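Local coordinates for anthrone oxidase-like protein (Streptomyces ambofaciens, PDB 5F9P) that probably acts as a monooxygenase that cleaves a carbon-carbon bond, opening ring B oxidatively in the biosynthesis of atypical angucyclines, at residues 10-24 and 50-64. Sequence-based numbering, arbitrary orientation.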
ATOM      1  N   LEU A  10      11.963   6.589  -2.217  1.00 16.17           N
ATOM      2  CA  LEU A  10      11.036   6.560  -1.100  1.00 14.50           C
ATOM      3  C   LEU A  10       9.687   6.010  -1.549  1.00 17.55           C
ATOM      4  O   LEU A  10       9.142   6.427  -2.584  1.00 15.21           O
ATOM      5  CB  LEU A  10      10.878   7.979  -0.543  1.00 15.08           C
ATOM      6  CG  LEU A  10       9.927   8.175   0.628  1.00 17.08           C
ATOM      7  CD1 LEU A  10      10.468   7.471   1.865  1.00 17.33           C
ATOM      8  CD2 LEU A  10       9.719   9.653   0.893  1.00 18.66           C
ATOM      9  N   THR A  11       9.151   5.061  -0.787  1.00 15.19           N
ATOM     10  CA  THR A  11       7.837   4.515  -1.095  1.00 13.59           C
ATOM     11  C   THR A  11       6.782   5.107  -0.169  1.00 14.58           C
ATOM     12  O   THR A  11       6.816   4.906   1.046  1.00 14.05           O
ATOM     13  CB  THR A  11       7.821   2.973  -1.020  1.00 16.29           C
ATOM     14  OG1 THR A  11       8.694   2.442  -2.022  1.00 13.22           O
ATOM     15  CG2 THR A  11       6.415   2.459  -1.274  1.00 14.20           C
ATOM     16  N   VAL A  12       5.835   5.829  -0.752  1.00 12.25           N
ATOM     17  CA  VAL A  12       4.828   6.528   0.025  1.00 12.75           C
ATOM     18  C   VAL A  12       3.453   5.894  -0.185  1.00 16.53           C
ATOM     19  O   VAL A  12       2.994   5.745  -1.323  1.00 11.78           O
ATOM     20  CB  VAL A  12       4.786   8.037  -0.340  1.00 15.70           C
ATOM     21  CG1 VAL A  12       3.611   8.730   0.333  1.00 16.04           C
ATOM     22  CG2 VAL A  12       6.100   8.713   0.055  1.00 17.45           C
ATOM     23  N   LEU A  13       2.816   5.498   0.915  1.00 13.13           N
ATOM     24  CA  LEU A  13       1.442   5.003   0.867  1.00 11.91           C
ATOM     25  C   LEU A  13       0.496   5.943   1.589  1.00 11.40           C
ATOM     26  O   LEU A  13       0.624   6.176   2.792  1.00 12.59           O
ATOM     27  CB  LEU A  13       1.331   3.592   1.438  1.00 10.95           C
ATOM     28  CG  LEU A  13       1.782   2.467   0.498  1.00 14.22           C
ATOM     29  CD1 LEU A  13       3.232   2.648   0.044  1.00 15.94           C
ATOM     30  CD2 LEU A  13       1.602   1.129   1.169  1.00 12.79           C
ATOM     31  N   ASN A  14      -0.439   6.507   0.831  1.00 11.35           N
ATOM     32  CA  ASN A  14      -1.473   7.368   1.382  1.00 11.08           C
ATOM     33  C   ASN A  14      -2.747   6.550   1.571  1.00 12.55           C
ATOM     34  O   ASN A  14      -3.366   6.097   0.605  1.00 10.73           O
ATOM     35  CB  ASN A  14      -1.737   8.561   0.469  1.00 10.72           C
ATOM     36  CG  ASN A  14      -0.530   9.467   0.317  1.00 10.11           C
ATOM     37  OD1 ASN A  14       0.423   9.380   1.081  1.00 12.78           O
ATOM     38  ND2 ASN A  14      -0.585  10.368  -0.660  1.00 13.92           N
ATOM     39  N   LEU A  15      -3.107   6.350   2.832  1.00 12.75           N
ATOM     40  CA  LEU A  15      -4.220   5.497   3.211  1.00 11.04           C
ATOM     41  C   LEU A  15      -5.390   6.336   3.709  1.00 13.57           C
ATOM     42  O   LEU A  15      -5.239   7.147   4.624  1.00 12.81           O
ATOM     43  CB  LEU A  15      -3.767   4.539   4.316  1.00 12.65           C
ATOM     44  CG  LEU A  15      -4.864   3.687   4.963  1.00 15.49           C
ATOM     45  CD1 LEU A  15      -5.473   2.743   3.931  1.00 10.60           C
ATOM     46  CD2 LEU A  15      -4.297   2.921   6.151  1.00 14.07           C
ATOM     47  N   PHE A  16      -6.553   6.139   3.096  1.00 12.62           N
ATOM     48  CA  PHE A  16      -7.748   6.883   3.450  1.00 12.87           C
ATOM     49  C   PHE A  16      -8.887   5.917   3.795  1.00 14.00           C
ATOM     50  O   PHE A  16      -9.119   4.940   3.080  1.00 12.93           O
ATOM     51  CB  PHE A  16      -8.180   7.753   2.273  1.00 11.09           C
ATOM     52  CG  PHE A  16      -7.099   8.661   1.754  1.00 13.43           C
ATOM     53  CD1 PHE A  16      -6.861   9.886   2.356  1.00 13.37           C
ATOM     54  CD2 PHE A  16      -6.337   8.299   0.657  1.00 10.50           C
ATOM     55  CE1 PHE A  16      -5.870  10.725   1.890  1.00 14.27           C
ATOM     56  CE2 PHE A  16      -5.353   9.138   0.169  1.00 14.16           C
ATOM     57  CZ  PHE A  16      -5.117  10.357   0.790  1.00 12.40           C
ATOM     58  N   THR A  17      -9.586   6.189   4.890  1.00 13.71           N
ATOM     59  CA  THR A  17     -10.780   5.432   5.252  1.00 13.71           C
ATOM     60  C   THR A  17     -11.984   6.365   5.156  1.00 13.25           C
ATOM     61  O   THR A  17     -11.865   7.572   5.365  1.00 15.23           O
ATOM     62  CB  THR A  17     -10.691   4.854   6.692  1.00 17.21           C
ATOM     63  OG1 THR A  17     -10.580   5.926   7.638  1.00 17.26           O
ATOM     64  CG2 THR A  17      -9.479   3.955   6.828  1.00 15.02           C
ATOM     65  N   THR A  18     -13.139   5.817   4.815  1.00 14.58           N
ATOM     66  CA  THR A  18     -14.354   6.610   4.772  1.00 17.27           C
ATOM     67  C   THR A  18     -15.568   5.742   5.116  1.00 20.68           C
ATOM     68  O   THR A  18     -15.431   4.537   5.299  1.00 14.31           O
ATOM     69  CB  THR A  18     -14.527   7.293   3.402  1.00 18.16           C
ATOM     70  OG1 THR A  18     -15.557   8.287   3.489  1.00 19.81           O
ATOM     71  CG2 THR A  18     -14.863   6.274   2.326  1.00 13.53           C
ATOM     72  N   ASP A  19     -16.755   6.344   5.201  1.00 23.02           N
ATOM     73  CA  ASP A  19     -17.911   5.604   5.713  1.00 22.41           C
ATOM     74  C   ASP A  19     -19.088   5.392   4.750  1.00 24.83           C
ATOM     75  O   ASP A  19     -20.087   4.787   5.134  1.00 25.79           O
ATOM     76  CB  ASP A  19     -18.405   6.214   7.035  1.00 21.93           C
ATOM     77  CG  ASP A  19     -18.826   7.663   6.892  1.00 28.27           C
ATOM     78  OD1 ASP A  19     -18.782   8.207   5.762  1.00 26.48           O
ATOM     79  OD2 ASP A  19     -19.220   8.259   7.917  1.00 38.97           O
ATOM     80  N   THR A  20     -18.982   5.879   3.514  1.00 19.58           N
ATOM     81  CA  THR A  20     -19.998   5.591   2.503  1.00 18.29           C
ATOM     82  C   THR A  20     -19.338   5.333   1.164  1.00 21.24           C
ATOM     83  O   THR A  20     -18.253   5.853   0.888  1.00 18.10           O
ATOM     84  CB  THR A  20     -21.032   6.747   2.318  1.00 22.92           C
ATOM     85  OG1 THR A  20     -20.440   7.825   1.581  1.00 21.12           O
ATOM     86  CG2 THR A  20     -21.537   7.261   3.653  1.00 20.80           C
ATOM     87  N   PRO A  21     -19.996   4.531   0.317  1.00 23.04           N
ATOM     88  CA  PRO A  21     -19.453   4.262  -1.016  1.00 21.54           C
ATOM     89  C   PRO A  21     -19.442   5.522  -1.864  1.00 20.08           C
ATOM     90  O   PRO A  21     -18.647   5.590  -2.790  1.00 16.11           O
ATOM     91  CB  PRO A  21     -20.425   3.228  -1.599  1.00 19.63           C
ATOM     92  CG  PRO A  21     -21.693   3.400  -0.818  1.00 22.40           C
ATOM     93  CD  PRO A  21     -21.284   3.848   0.556  1.00 22.67           C
ATOM     94  N   GLU A  22     -20.293   6.499  -1.548  1.00 20.78           N
ATOM     95  CA  GLU A  22     -20.317   7.754  -2.303  1.00 19.63           C
ATOM     96  C   GLU A  22     -19.052   8.563  -2.033  1.00 19.63           C
ATOM     97  O   GLU A  22     -18.467   9.149  -2.947  1.00 16.93           O
ATOM     98  CB  GLU A  22     -21.551   8.600  -1.954  1.00 27.04           C
ATOM     99  CG  GLU A  22     -22.871   8.037  -2.483  1.00 27.59           C
ATOM    100  CD  GLU A  22     -23.446   6.942  -1.594  1.00 28.46           C
ATOM    101  OE1 GLU A  22     -22.898   6.701  -0.491  1.00 24.76           O
ATOM    102  OE2 GLU A  22     -24.456   6.329  -2.004  1.00 33.82           O
ATOM    103  N   LYS A  23     -18.638   8.602  -0.770  1.00 15.62           N
ATOM    104  CA  LYS A  23     -17.415   9.294  -0.414  1.00 17.34           C
ATOM    105  C   LYS A  23     -16.193   8.562  -0.966  1.00 16.13           C
ATOM    106  O   LYS A  23     -15.187   9.191  -1.284  1.00 15.29           O
ATOM    107  CB  LYS A  23     -17.303   9.480   1.099  1.00 18.93           C
ATOM    108  CG  LYS A  23     -18.323  10.463   1.682  1.00 22.42           C
ATOM    109  CD  LYS A  23     -18.165  10.543   3.194  1.00 20.91           C
ATOM    110  CE  LYS A  23     -19.296  11.296   3.861  1.00 25.47           C
ATOM    111  NZ  LYS A  23     -19.167  11.140   5.335  1.00 30.21           N
ATOM    112  N   GLN A  24     -16.279   7.241  -1.093  1.00 14.11           N
ATOM    113  CA  GLN A  24     -15.192   6.501  -1.722  1.00 12.63           C
ATOM    114  C   GLN A  24     -15.039   6.892  -3.189  1.00 13.08           C
ATOM    115  O   GLN A  24     -13.930   7.112  -3.664  1.00 14.94           O
ATOM    116  CB  GLN A  24     -15.371   4.987  -1.607  1.00 12.02           C
ATOM    117  CG  GLN A  24     -14.246   4.223  -2.312  1.00 12.35           C
ATOM    118  CD  GLN A  24     -14.267   2.744  -2.021  1.00 16.57           C
ATOM    119  OE1 GLN A  24     -14.500   2.336  -0.888  1.00 16.68           O
ATOM    120  NE2 GLN A  24     -14.017   1.930  -3.042  1.00 14.42           N
ATOM    121  N   SER A  50      -8.879   1.167  -4.988  1.00  7.47           N
ATOM    122  CA  SER A  50     -10.252   1.339  -4.525  1.00 10.13           C
ATOM    123  C   SER A  50     -10.634   0.220  -3.550  1.00 11.32           C
ATOM    124  O   SER A  50     -10.488  -0.949  -3.879  1.00  9.48           O
ATOM    125  CB  SER A  50     -11.202   1.300  -5.731  1.00 11.04           C
ATOM    126  OG  SER A  50     -12.541   1.329  -5.297  1.00 15.40           O
ATOM    127  N   GLY A  51     -11.111   0.574  -2.360  1.00  9.01           N
ATOM    128  CA  GLY A  51     -11.356  -0.416  -1.320  1.00 13.77           C
ATOM    129  C   GLY A  51     -12.480  -1.394  -1.640  1.00 14.76           C
ATOM    130  O   GLY A  51     -13.494  -0.997  -2.217  1.00 12.37           O
ATOM    131  N   VAL A  52     -12.287  -2.666  -1.281  1.00 14.68           N
ATOM    132  CA  VAL A  52     -13.282  -3.729  -1.533  1.00 12.71           C
ATOM    133  C   VAL A  52     -13.965  -4.216  -0.246  1.00 15.76           C
ATOM    134  O   VAL A  52     -15.183  -4.091  -0.101  1.00 17.81           O
ATOM    135  CB  VAL A  52     -12.671  -4.940  -2.316  1.00 12.04           C
ATOM    136  CG1 VAL A  52     -13.641  -6.110  -2.360  1.00 12.60           C
ATOM    137  CG2 VAL A  52     -12.284  -4.535  -3.731  1.00 12.39           C
ATOM    138  N   ASP A  53     -13.190  -4.753   0.701  1.00 16.33           N
ATOM    139  CA  ASP A  53     -13.754  -5.192   1.984  1.00 13.69           C
ATOM    140  C   ASP A  53     -14.512  -4.065   2.688  1.00 17.99           C
ATOM    141  O   ASP A  53     -15.643  -4.251   3.127  1.00 20.50           O
ATOM    142  CB  ASP A  53     -12.671  -5.763   2.917  1.00 16.66           C
ATOM    143  CG  ASP A  53     -12.343  -7.230   2.632  1.00 19.09           C
ATOM    144  OD1 ASP A  53     -12.830  -7.784   1.618  1.00 15.15           O
ATOM    145  OD2 ASP A  53     -11.581  -7.830   3.432  1.00 19.56           O
ATOM    146  N   SER A  54     -13.887  -2.899   2.820  1.00 16.91           N
ATOM    147  CA  SER A  54     -14.526  -1.771   3.505  1.00 14.62           C
ATOM    148  C   SER A  54     -14.199  -0.488   2.764  1.00 17.23           C
ATOM    149  O   SER A  54     -13.269  -0.469   1.958  1.00 11.64           O
ATOM    150  CB  SER A  54     -14.066  -1.669   4.961  1.00 16.73           C
ATOM    151  OG  SER A  54     -12.660  -1.587   5.030  1.00 20.70           O
ATOM    152  N   HIS A  55     -14.972   0.567   3.016  1.00 13.44           N
ATOM    153  CA  HIS A  55     -14.809   1.815   2.274  1.00 15.22           C
ATOM    154  C   HIS A  55     -13.490   2.494   2.588  1.00 14.88           C
ATOM    155  O   HIS A  55     -13.109   2.641   3.750  1.00 15.05           O
ATOM    156  CB  HIS A  55     -15.956   2.781   2.562  1.00 15.04           C
ATOM    157  CG  HIS A  55     -17.305   2.164   2.391  1.00 17.95           C
ATOM    158  ND1 HIS A  55     -17.711   1.587   1.208  1.00 18.24           N
ATOM    159  CD2 HIS A  55     -18.340   2.027   3.252  1.00 19.71           C
ATOM    160  CE1 HIS A  55     -18.939   1.120   1.348  1.00 20.00           C
ATOM    161  NE2 HIS A  55     -19.341   1.369   2.580  1.00 20.66           N
ATOM    162  N   GLY A  56     -12.796   2.906   1.537  1.00 11.25           N
ATOM    163  CA  GLY A  56     -11.581   3.675   1.687  1.00 15.33           C
ATOM    164  C   GLY A  56     -10.782   3.533   0.414  1.00 12.59           C
ATOM    165  O   GLY A  56     -11.214   2.840  -0.496  1.00 11.69           O
ATOM    166  N   THR A  57      -9.624   4.180   0.362  1.00 12.00           N
ATOM    167  CA  THR A  57      -8.742   4.108  -0.794  1.00 10.12           C
ATOM    168  C   THR A  57      -7.283   4.070  -0.343  1.00 10.69           C
ATOM    169  O   THR A  57      -6.969   4.309   0.823  1.00  9.29           O
ATOM    170  CB  THR A  57      -8.905   5.347  -1.704  1.00 12.41           C
ATOM    171  OG1 THR A  57      -8.608   6.526  -0.946  1.00 11.94           O
ATOM    172  CG2 THR A  57     -10.317   5.438  -2.241  1.00 11.63           C
ATOM    173  N   LEU A  58      -6.394   3.799  -1.290  1.00 11.09           N
ATOM    174  CA  LEU A  58      -4.967   3.742  -1.014  1.00 11.25           C
ATOM    175  C   LEU A  58      -4.217   4.191  -2.254  1.00 10.92           C
ATOM    176  O   LEU A  58      -4.493   3.716  -3.353  1.00 10.13           O
ATOM    177  CB  LEU A  58      -4.543   2.313  -0.634  1.00 12.20           C
ATOM    178  CG  LEU A  58      -3.040   2.042  -0.498  1.00 11.96           C
ATOM    179  CD1 LEU A  58      -2.461   2.764   0.705  1.00  9.45           C
ATOM    180  CD2 LEU A  58      -2.756   0.537  -0.411  1.00 11.45           C
ATOM    181  N   ASN A  59      -3.278   5.120  -2.070  1.00 10.67           N
ATOM    182  CA  ASN A  59      -2.350   5.490  -3.131  1.00 11.23           C
ATOM    183  C   ASN A  59      -0.957   4.953  -2.821  1.00 12.89           C
ATOM    184  O   ASN A  59      -0.382   5.250  -1.767  1.00 12.40           O
ATOM    185  CB  ASN A  59      -2.303   7.014  -3.304  1.00 11.93           C
ATOM    186  CG  ASN A  59      -2.090   7.426  -4.744  1.00 11.52           C
ATOM    187  OD1 ASN A  59      -1.623   6.634  -5.551  1.00 12.08           O
ATOM    188  ND2 ASN A  59      -2.461   8.668  -5.080  1.00 13.77           N
ATOM    189  N   PHE A  60      -0.426   4.152  -3.736  1.00 11.29           N
ATOM    190  CA  PHE A  60       0.931   3.630  -3.629  1.00 13.46           C
ATOM    191  C   PHE A  60       1.808   4.493  -4.532  1.00 12.55           C
ATOM    192  O   PHE A  60       1.685   4.427  -5.759  1.00  8.78           O
ATOM    193  CB  PHE A  60       0.945   2.179  -4.096  1.00 13.25           C
ATOM    194  CG  PHE A  60       2.216   1.423  -3.779  1.00 14.25           C
ATOM    195  CD1 PHE A  60       3.419   1.754  -4.395  1.00 12.75           C
ATOM    196  CD2 PHE A  60       2.191   0.339  -2.906  1.00 13.29           C
ATOM    197  CE1 PHE A  60       4.577   1.033  -4.127  1.00 12.43           C
ATOM    198  CE2 PHE A  60       3.347  -0.392  -2.630  1.00 15.57           C
ATOM    199  CZ  PHE A  60       4.540  -0.045  -3.241  1.00 13.19           C
ATOM    200  N   ILE A  61       2.672   5.303  -3.918  1.00 11.72           N
ATOM    201  CA  ILE A  61       3.388   6.383  -4.609  1.00 10.95           C
ATOM    202  C   ILE A  61       4.906   6.252  -4.505  1.00 14.76           C
ATOM    203  O   ILE A  61       5.443   5.989  -3.422  1.00 12.44           O
ATOM    204  CB  ILE A  61       2.987   7.762  -4.047  1.00 12.50           C
ATOM    205  CG1 ILE A  61       1.455   7.912  -4.058  1.00 14.10           C
ATOM    206  CG2 ILE A  61       3.664   8.900  -4.830  1.00 12.54           C
ATOM    207  CD1 ILE A  61       0.945   9.205  -3.421  1.00 15.10           C
ATOM    208  N   GLN A  62       5.596   6.442  -5.631  1.00 11.51           N
ATOM    209  CA  GLN A  62       7.055   6.406  -5.647  1.00 12.45           C
ATOM    210  C   GLN A  62       7.663   7.799  -5.800  1.00 16.71           C
ATOM    211  O   GLN A  62       7.264   8.570  -6.679  1.00 12.90           O
ATOM    212  CB  GLN A  62       7.536   5.478  -6.762  1.00 14.20           C
ATOM    213  CG  GLN A  62       7.090   4.049  -6.551  1.00 17.20           C
ATOM    214  CD  GLN A  62       7.466   3.142  -7.693  1.00 19.59           C
ATOM    215  OE1 GLN A  62       7.321   3.509  -8.863  1.00 18.21           O
ATOM    216  NE2 GLN A  62       7.960   1.947  -7.363  1.00 17.86           N
ATOM    217  N   TRP A  63       8.623   8.113  -4.933  1.00 13.11           N
ATOM    218  CA  TRP A  63       9.272   9.425  -4.888  1.00 15.21           C
ATOM    219  C   TRP A  63      10.788   9.226  -4.898  1.00 15.95           C
ATOM    220  O   TRP A  63      11.299   8.330  -4.229  1.00 18.22           O
ATOM    221  CB  TRP A  63       8.884  10.187  -3.608  1.00 13.37           C
ATOM    222  CG  TRP A  63       7.544  10.867  -3.635  1.00 14.27           C
ATOM    223  CD1 TRP A  63       6.365  10.377  -3.146  1.00 12.42           C
ATOM    224  CD2 TRP A  63       7.249  12.171  -4.160  1.00 14.14           C
ATOM    225  NE1 TRP A  63       5.360  11.287  -3.345  1.00 14.92           N
ATOM    226  CE2 TRP A  63       5.872  12.397  -3.963  1.00 13.68           C
ATOM    227  CE3 TRP A  63       8.018  13.168  -4.782  1.00 12.99           C
ATOM    228  CZ2 TRP A  63       5.240  13.572  -4.365  1.00 12.79           C
ATOM    229  CZ3 TRP A  63       7.388  14.338  -5.184  1.00 15.76           C
ATOM    230  CH2 TRP A  63       6.013  14.531  -4.970  1.00 15.17           C
ATOM    231  N   ARG A  64      11.507  10.052  -5.653  1.00 17.76           N
ATOM    232  CA  ARG A  64      12.963   9.937  -5.720  1.00 19.44           C
ATOM    233  C   ARG A  64      13.589  10.057  -4.319  1.00 17.13           C
ATOM    234  O   ARG A  64      14.454   9.276  -3.961  1.00 20.45           O
ATOM    235  CB  ARG A  64      13.535  10.989  -6.667  1.00 21.58           C
ATOM    236  CG  ARG A  64      15.031  10.913  -6.848  1.00 29.41           C
ATOM    237  CD  ARG A  64      15.531  12.005  -7.780  1.00 34.01           C
ATOM    238  NE  ARG A  64      15.045  13.330  -7.393  1.00 31.45           N
ATOM    239  CZ  ARG A  64      15.240  14.435  -8.109  1.00 33.46           C
ATOM    240  NH1 ARG A  64      15.922  14.378  -9.248  1.00 38.35           N
ATOM    241  NH2 ARG A  64      14.761  15.596  -7.684  1.00 33.02           N
TER
HETATM  242  O   HOH W   1       8.675   1.234  -4.753  1.00 19.38           O
HETATM  243  O   HOH W   2     -16.460   0.507  -0.721  1.00 22.40           O
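Phe60 lays one ring face against Leu13, whose CD1 sits 4.1 Å from the ring centroid, close to the normal; this is a CH-pi contact. Thr11 CG2 meets the same ring at CE1 and CZ, and Tyr177 packs against it from elsewhere in the barrel. Further along this face, Leu58 CD1 wedges against Leu13 CB at 3.9 Å. On the opposite face of the sheet, which helices 21-37 and 66-74 cover, Val12 CG2 touches Trp63 CD1 at 3.6 Å, while Phe16 presses on Thr57. The hydroxyl of Thr57, held between its backbone N and carbonyl carbon (chi1 59°), has Phe16 CD2 3.3 Å from OG1 and finds no polar partner although buried.

Between these two layers of side chains, strands 10-17 and 56-63 run antiparallel, paired by eight backbone hydrogen bonds from Leu10-Trp63 to Phe16-Thr57. They are neighbours in the closed eight-strand barrel of this protein, consistent with two fused ferredoxin-like units of the dimeric alpha-beta barrel clan. Thr11, Leu13 and Leu15 pair on their other side with strand 92-105.

Past Thr17 the packing gives way to a looser, more solvent-exposed end. Gln24, its chain extended from the first turn of helix 21-37, reaches the hairpin connection between strands 43-51 and 56-63: OE1 accepts from Gly56 N at 3.0 Å, with the donor well above the carboxamide plane, while NE2 gives a bond to Gly51 O at 3.1 Å that lies in the carbonyl plane, on a lone pair. A water links OE1 to His55 ND1, and Pro21 CD lies over one face of that imidazole, 3.7 Å from CE1.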